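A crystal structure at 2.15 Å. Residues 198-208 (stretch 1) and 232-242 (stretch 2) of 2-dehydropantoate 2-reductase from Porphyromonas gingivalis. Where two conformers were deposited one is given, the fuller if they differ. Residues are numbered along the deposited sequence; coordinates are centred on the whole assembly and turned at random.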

# COMPACT_ATOMS: atom_id res chain seq x y z
N ILE A 198 3.88 6.37 -6.57
CA ILE A 198 2.87 6.69 -5.58
C ILE A 198 1.74 7.60 -6.10
O ILE A 198 0.56 7.32 -5.82
CB ILE A 198 3.51 7.37 -4.36
CG1 ILE A 198 4.56 6.46 -3.72
CG2 ILE A 198 2.44 7.78 -3.31
CD1 ILE A 198 4.02 5.55 -2.80
N MSE A 199 2.08 8.72 -6.74
CA MSE A 199 1.02 9.57 -7.32
C MSE A 199 0.32 8.83 -8.45
O MSE A 199 -0.90 8.90 -8.57
CB MSE A 199 1.52 10.96 -7.76
CG MSE A 199 2.56 11.00 -8.88
SE MSE A 199 2.58 12.72 -9.87
CE MSE A 199 1.66 12.17 -11.46
N LYS A 200 1.09 8.11 -9.26
CA LYS A 200 0.50 7.36 -10.37
C LYS A 200 -0.57 6.37 -9.89
O LYS A 200 -1.69 6.37 -10.43
CB LYS A 200 1.58 6.67 -11.22
CG LYS A 200 1.13 6.22 -12.61
CD LYS A 200 2.10 5.20 -13.21
CE LYS A 200 1.82 3.76 -12.73
NZ LYS A 200 3.05 3.04 -12.27
N LYS A 201 -0.25 5.59 -8.86
CA LYS A 201 -1.22 4.68 -8.24
C LYS A 201 -2.45 5.43 -7.71
O LYS A 201 -3.59 5.03 -7.98
CB LYS A 201 -0.55 3.89 -7.10
CG LYS A 201 -1.49 3.04 -6.25
CD LYS A 201 -1.44 1.59 -6.64
CE LYS A 201 -2.73 0.85 -6.30
NZ LYS A 201 -2.66 0.39 -4.91
N PHE A 202 -2.22 6.51 -6.96
CA PHE A 202 -3.31 7.26 -6.31
C PHE A 202 -4.27 7.94 -7.31
O PHE A 202 -5.48 7.95 -7.11
CB PHE A 202 -2.78 8.29 -5.30
CG PHE A 202 -3.87 9.13 -4.70
CD1 PHE A 202 -4.61 8.65 -3.61
CD2 PHE A 202 -4.20 10.37 -5.26
CE1 PHE A 202 -5.64 9.39 -3.05
CE2 PHE A 202 -5.24 11.12 -4.73
CZ PHE A 202 -5.96 10.64 -3.62
N MSE A 203 -3.72 8.53 -8.36
CA MSE A 203 -4.52 9.19 -9.40
C MSE A 203 -5.49 8.21 -10.07
O MSE A 203 -6.68 8.50 -10.18
CB MSE A 203 -3.62 9.86 -10.42
CG MSE A 203 -2.93 11.13 -9.93
SE MSE A 203 -1.60 11.78 -11.23
CE MSE A 203 -1.08 10.07 -12.01
N MSE A 204 -4.98 7.04 -10.46
CA MSE A 204 -5.77 5.96 -11.06
C MSE A 204 -6.94 5.51 -10.18
O MSE A 204 -8.08 5.39 -10.63
CB MSE A 204 -4.87 4.76 -11.30
CG MSE A 204 -3.85 4.94 -12.40
SE MSE A 204 -4.69 5.04 -14.14
CE MSE A 204 -5.62 3.31 -14.13
N ILE A 205 -6.64 5.24 -8.92
CA ILE A 205 -7.65 4.74 -8.00
C ILE A 205 -8.56 5.87 -7.51
O ILE A 205 -9.74 5.65 -7.25
CB ILE A 205 -7.05 3.94 -6.84
CG1 ILE A 205 -8.14 3.52 -5.86
CG2 ILE A 205 -6.00 4.75 -6.14
CD1 ILE A 205 -7.67 2.69 -4.69
N SER A 206 -8.02 7.08 -7.39
CA SER A 206 -8.86 8.25 -7.13
C SER A 206 -9.90 8.37 -8.26
O SER A 206 -11.09 8.22 -8.03
CB SER A 206 -7.98 9.50 -6.99
OG SER A 206 -8.73 10.66 -6.73
N VAL A 207 -9.44 8.58 -9.49
CA VAL A 207 -10.41 8.78 -10.60
C VAL A 207 -11.40 7.62 -10.68
O VAL A 207 -12.61 7.84 -10.69
CB VAL A 207 -9.76 9.08 -11.98
CG1 VAL A 207 -8.83 10.30 -11.91
CG2 VAL A 207 -9.03 7.87 -12.51
N THR A 208 -10.88 6.39 -10.68
CA THR A 208 -11.69 5.17 -10.83
C THR A 208 -12.70 5.00 -9.70
O THR A 208 -13.88 4.76 -9.95
CB THR A 208 -10.81 3.90 -10.92
OG1 THR A 208 -9.91 4.01 -12.03
CG2 THR A 208 -11.67 2.65 -11.09
N SER A 232 -12.16 14.72 -17.68
CA SER A 232 -12.18 15.83 -16.75
C SER A 232 -11.55 15.49 -15.40
O SER A 232 -10.86 16.31 -14.84
CB SER A 232 -13.60 16.33 -16.54
OG SER A 232 -14.05 16.89 -17.75
N LEU A 233 -11.81 14.29 -14.89
CA LEU A 233 -11.24 13.81 -13.63
C LEU A 233 -9.71 13.59 -13.75
O LEU A 233 -8.93 13.96 -12.86
CB LEU A 233 -11.94 12.50 -13.19
CG LEU A 233 -12.91 12.44 -12.01
CD1 LEU A 233 -13.76 13.69 -11.79
CD2 LEU A 233 -13.78 11.21 -12.09
N LEU A 234 -9.31 13.01 -14.87
CA LEU A 234 -7.91 12.75 -15.15
C LEU A 234 -7.09 14.06 -15.19
O LEU A 234 -6.03 14.16 -14.58
CB LEU A 234 -7.79 11.96 -16.45
CG LEU A 234 -7.45 10.45 -16.50
CD1 LEU A 234 -7.38 9.72 -15.16
CD2 LEU A 234 -8.35 9.67 -17.50
N GLU A 235 -7.64 15.06 -15.87
CA GLU A 235 -6.99 16.37 -16.03
C GLU A 235 -6.92 17.12 -14.71
O GLU A 235 -5.94 17.82 -14.44
CB GLU A 235 -7.72 17.23 -17.07
CG GLU A 235 -7.50 16.82 -18.53
CD GLU A 235 -8.18 17.78 -19.52
OE1 GLU A 235 -7.84 17.71 -20.73
OE2 GLU A 235 -9.06 18.59 -19.10
N GLU A 236 -7.97 16.97 -13.90
CA GLU A 236 -8.08 17.64 -12.62
C GLU A 236 -7.04 17.14 -11.59
O GLU A 236 -6.27 17.94 -11.05
CB GLU A 236 -9.51 17.53 -12.08
CG GLU A 236 -10.41 18.64 -12.56
CD GLU A 236 -11.85 18.49 -12.09
OE1 GLU A 236 -12.10 17.69 -11.16
OE2 GLU A 236 -12.73 19.19 -12.67
N VAL A 237 -7.05 15.82 -11.35
CA VAL A 237 -6.08 15.17 -10.47
C VAL A 237 -4.65 15.44 -10.96
O VAL A 237 -3.75 15.66 -10.15
CB VAL A 237 -6.38 13.61 -10.28
CG1 VAL A 237 -5.88 12.75 -11.44
CG2 VAL A 237 -5.82 13.10 -8.91
N ALA A 238 -4.46 15.46 -12.28
CA ALA A 238 -3.15 15.71 -12.88
C ALA A 238 -2.71 17.15 -12.66
O ALA A 238 -1.55 17.38 -12.30
CB ALA A 238 -3.13 15.36 -14.35
N GLU A 239 -3.65 18.09 -12.85
CA GLU A 239 -3.44 19.51 -12.55
C GLU A 239 -3.10 19.72 -11.07
O GLU A 239 -2.19 20.50 -10.75
CB GLU A 239 -4.67 20.34 -12.93
CG GLU A 239 -4.45 21.85 -12.96
CD GLU A 239 -5.71 22.64 -13.32
OE1 GLU A 239 -6.80 22.02 -13.51
OE2 GLU A 239 -5.61 23.88 -13.42
N LEU A 240 -3.82 19.03 -10.18
CA LEU A 240 -3.58 19.10 -8.73
C LEU A 240 -2.13 18.76 -8.42
O LEU A 240 -1.42 19.53 -7.77
CB LEU A 240 -4.51 18.16 -7.94
CG LEU A 240 -4.30 18.06 -6.41
CD1 LEU A 240 -5.58 17.68 -5.72
CD2 LEU A 240 -3.21 17.09 -5.98
N PHE A 241 -1.71 17.59 -8.89
CA PHE A 241 -0.37 17.09 -8.63
C PHE A 241 0.69 17.94 -9.31
O PHE A 241 1.72 18.25 -8.70
CB PHE A 241 -0.27 15.60 -8.97
CG PHE A 241 -0.85 14.71 -7.90
CD1 PHE A 241 -2.22 14.46 -7.84
CD2 PHE A 241 -0.04 14.17 -6.92
CE1 PHE A 241 -2.77 13.68 -6.83
CE2 PHE A 241 -0.58 13.38 -5.90
CZ PHE A 241 -1.95 13.13 -5.87
N ARG A 242 0.40 18.36 -10.54
CA ARG A 242 1.27 19.28 -11.28
C ARG A 242 1.51 20.59 -10.52
O ARG A 242 2.52 21.25 -10.72
CB ARG A 242 0.70 19.56 -12.68
CG ARG A 242 1.78 19.75 -13.73
CD ARG A 242 1.20 19.91 -15.12
NE ARG A 242 0.60 18.68 -15.64
CZ ARG A 242 -0.66 18.57 -16.06
NH1 ARG A 242 -1.48 19.62 -16.02
NH2 ARG A 242 -1.10 17.41 -16.52

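Two helices running in roughly opposite directions (141° between their N-to-C directions, axes 9.7 Å apart at closest approach) pack mainly through apolar side chains, with no hydrogen bond between them and 454 Å² buried in total. Residues four apart on each helix meet in turn: M199 lies near F241, M203 near V237 and V207 near L233, with CA–CA distances of 7.8, 6.3 and 5.9 Å, so the backbones draw together toward V207. There the compact, branched V207 suits the narrow gap: its CG1 lies 3.6 Å from L234 CD1, 3.9 Å from V237 CG1 and 3.8 Å from the carbonyl O of L233, an oxygen already hydrogen-bonded to V237 N within its own helix. The CA-to-CB bond of L234 points sideways, but the end of its side chain comes nearer. In the middle, M203 CG packs 3.6 Å from V237 CG2. Where the backbones are farther apart, the large F241 ring fills the space, touching M199 CB through CD2 (3.7 Å), F202 CD2 through CZ (3.6 Å) and M203 CG through CD1 (4.0 Å), all obliquely. M199 and M203 are selenomethionines; SE of M203 lies 4.9 Å from the F241 ring centroid. S206 is buried beside V237, its hydroxyl hydrogen-bonded elsewhere in the structure. Charged K200, K201, E235 and E239 stay out of reach.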